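PDB 4HPP: probable glutamine synthetase from Pseudomonas aeruginosa, which belongs to the glutamine synthetase family and binds a magnesium ion and a glutamic acid in its catalytic domain. Local coordinates for residues Ala129-Phe134 and Gly234-Leu239. Numbering follows the deposited sequence.
With MG (magnesium ion), chain B; GLU (glutamic acid), chain D.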
# COMPACT_ATOMS: atom_id res chain seq x y z
N ALA A 129 -23.76 12.22 39.13
CA ALA A 129 -23.04 12.18 37.87
C ALA A 129 -21.53 12.04 38.15
O ALA A 129 -20.97 12.71 39.02
CB ALA A 129 -23.37 13.40 37.01
N PHE A 130 -20.91 11.09 37.45
CA PHE A 130 -19.46 10.85 37.45
C PHE A 130 -18.80 11.60 36.26
O PHE A 130 -19.28 11.51 35.12
CB PHE A 130 -19.18 9.38 37.29
CG PHE A 130 -19.62 8.51 38.41
CD1 PHE A 130 -18.68 7.99 39.32
CD2 PHE A 130 -20.96 8.12 38.52
CE1 PHE A 130 -19.05 7.11 40.34
CE2 PHE A 130 -21.35 7.26 39.54
CZ PHE A 130 -20.40 6.73 40.46
N GLU A 131 -17.71 12.33 36.54
CA GLU A 131 -16.96 13.02 35.51
C GLU A 131 -15.73 12.18 35.33
O GLU A 131 -15.11 11.77 36.33
CB GLU A 131 -16.55 14.43 35.94
CG GLU A 131 -17.66 15.49 36.09
CD GLU A 131 -17.10 16.91 36.41
OE1 GLU A 131 -17.89 17.86 36.30
OE2 GLU A 131 -15.88 17.08 36.73
N HIS A 132 -15.36 11.94 34.07
CA HIS A 132 -14.31 11.03 33.74
C HIS A 132 -13.22 11.68 32.95
O HIS A 132 -13.52 12.40 31.99
CB HIS A 132 -14.88 9.87 32.97
CG HIS A 132 -15.72 8.91 33.81
ND1 HIS A 132 -17.08 8.83 33.69
CD2 HIS A 132 -15.35 7.91 34.71
CE1 HIS A 132 -17.54 7.86 34.50
NE2 HIS A 132 -16.48 7.31 35.13
N GLU A 133 -11.95 11.45 33.36
CA GLU A 133 -10.84 11.93 32.57
C GLU A 133 -10.03 10.72 32.05
O GLU A 133 -9.96 9.67 32.70
CB GLU A 133 -10.00 12.90 33.36
CG GLU A 133 -10.63 14.27 33.59
CD GLU A 133 -9.92 15.05 34.71
OE1 GLU A 133 -9.08 14.45 35.44
OE2 GLU A 133 -10.23 16.27 34.86
N PHE A 134 -9.46 10.86 30.86
CA PHE A 134 -8.72 9.77 30.25
C PHE A 134 -7.64 10.28 29.28
O PHE A 134 -7.66 11.46 28.82
CB PHE A 134 -9.69 8.79 29.56
CG PHE A 134 -10.48 9.41 28.39
CD1 PHE A 134 -11.72 10.05 28.61
CD2 PHE A 134 -10.01 9.29 27.07
CE1 PHE A 134 -12.41 10.59 27.57
CE2 PHE A 134 -10.73 9.83 26.03
CZ PHE A 134 -11.91 10.50 26.28
N GLY A 234 -8.55 11.95 37.20
CA GLY A 234 -9.52 11.86 38.28
C GLY A 234 -10.88 11.37 37.80
O GLY A 234 -11.11 11.23 36.61
N VAL A 235 -11.74 11.04 38.76
CA VAL A 235 -13.13 10.79 38.57
C VAL A 235 -13.75 11.66 39.65
O VAL A 235 -13.31 11.61 40.78
CB VAL A 235 -13.50 9.30 38.79
CG1 VAL A 235 -15.01 9.12 39.06
CG2 VAL A 235 -13.10 8.44 37.59
N HIS A 236 -14.77 12.45 39.33
CA HIS A 236 -15.43 13.26 40.34
C HIS A 236 -16.87 12.94 40.37
O HIS A 236 -17.53 12.86 39.34
CB HIS A 236 -15.28 14.76 40.10
CG HIS A 236 -13.86 15.26 40.12
ND1 HIS A 236 -13.47 16.36 39.46
CD2 HIS A 236 -12.70 14.74 40.74
CE1 HIS A 236 -12.13 16.56 39.64
NE2 HIS A 236 -11.66 15.56 40.41
N LEU A 237 -17.41 12.81 41.57
CA LEU A 237 -18.77 12.37 41.68
C LEU A 237 -19.51 13.59 42.21
O LEU A 237 -19.14 14.07 43.27
CB LEU A 237 -18.80 11.19 42.66
CG LEU A 237 -20.08 10.63 43.20
CD1 LEU A 237 -21.01 10.24 42.04
CD2 LEU A 237 -19.75 9.43 44.05
N HIS A 238 -20.49 14.10 41.46
CA HIS A 238 -21.42 15.15 41.92
C HIS A 238 -22.66 14.53 42.44
O HIS A 238 -23.30 13.76 41.75
CB HIS A 238 -21.83 16.05 40.77
CG HIS A 238 -20.69 16.84 40.21
ND1 HIS A 238 -20.34 18.05 40.72
CD2 HIS A 238 -19.80 16.54 39.20
CE1 HIS A 238 -19.26 18.53 40.05
NE2 HIS A 238 -18.94 17.61 39.10
N LEU A 239 -22.99 14.82 43.69
CA LEU A 239 -24.20 14.28 44.34
C LEU A 239 -25.10 15.39 44.82
O LEU A 239 -24.64 16.36 45.43
CB LEU A 239 -23.87 13.37 45.49
CG LEU A 239 -23.30 12.05 44.98
CD1 LEU A 239 -22.48 11.35 46.06
CD2 LEU A 239 -24.44 11.17 44.51
MG MG B . -11.65 17.91 34.96
N GLU D . -7.02 15.69 36.80
CA GLU D . -7.49 16.09 38.18
C GLU D . -7.78 14.93 39.16
O GLU D . -7.02 13.97 39.26
CB GLU D . -8.73 16.97 38.08
CG GLU D . -8.45 18.34 37.51
CD GLU D . -9.70 19.09 37.22
OE1 GLU D . -9.92 20.10 37.91
OE2 GLU D . -10.48 18.67 36.33
OXT GLU D . -8.79 14.90 39.87
O HOH W 1 -15.09 18.54 38.80
O HOH W 2 -11.42 8.77 34.91
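Two antiparallel strands in the curled sheet of the glutamine synthetase catalytic domain meet here, E131 opposite H236 and A129 opposite H238 as hydrogen-bonded pairs, each joined by two backbone bonds. E131, H236 and H238 lie on one face with A129; H236, with E133 at the end of the pair, reaches the bound glutamic acid. E133 has CG anti to its carbonyl carbon (chi1 -72°) and an extended chain that lifts the carboxylate to the site. E133 OE2 binds the magnesium ion at 2.2 Å, and E180, E187 and OE2 of the glutamic acid bind the same ion. E133 OE1 accepts hydrogen bonds from the amino N of the glutamic acid at 2.8 Å and, on its anti side and 26° out of the carboxylate plane, from the backbone N of G234 at 3.1 Å, so the main chain of G234 helps hold the metal-binding carboxylate. H236 NE2 donates to OXT of the glutamic acid at 3.0 Å, while a water joins H236 ND1 to E131 OE2. The other oxygen of E131, OE1, takes a weak bond from H238 NE2 at 3.0 Å, the carboxylate turned 58° from the imidazole; H238 ND1 is held by N330. A second water links E133 O and G234 O, where the backbone bond from E133 N to G234 O is weak. The opposite face is mainly apolar: L237 CD1 sits 3.8 Å from the centroid of the F130 ring in a CH-pi contact over its centre, and V235 CG1 meets the ring's edge. Helix 196-216 packs against F130 and H132 on this side, and strand 330-336 continues the sheet beyond V235 and L237. A curved antiparallel sheet presenting acidic metal ligands and a histidine is characteristic of the glutamine synthetase active site.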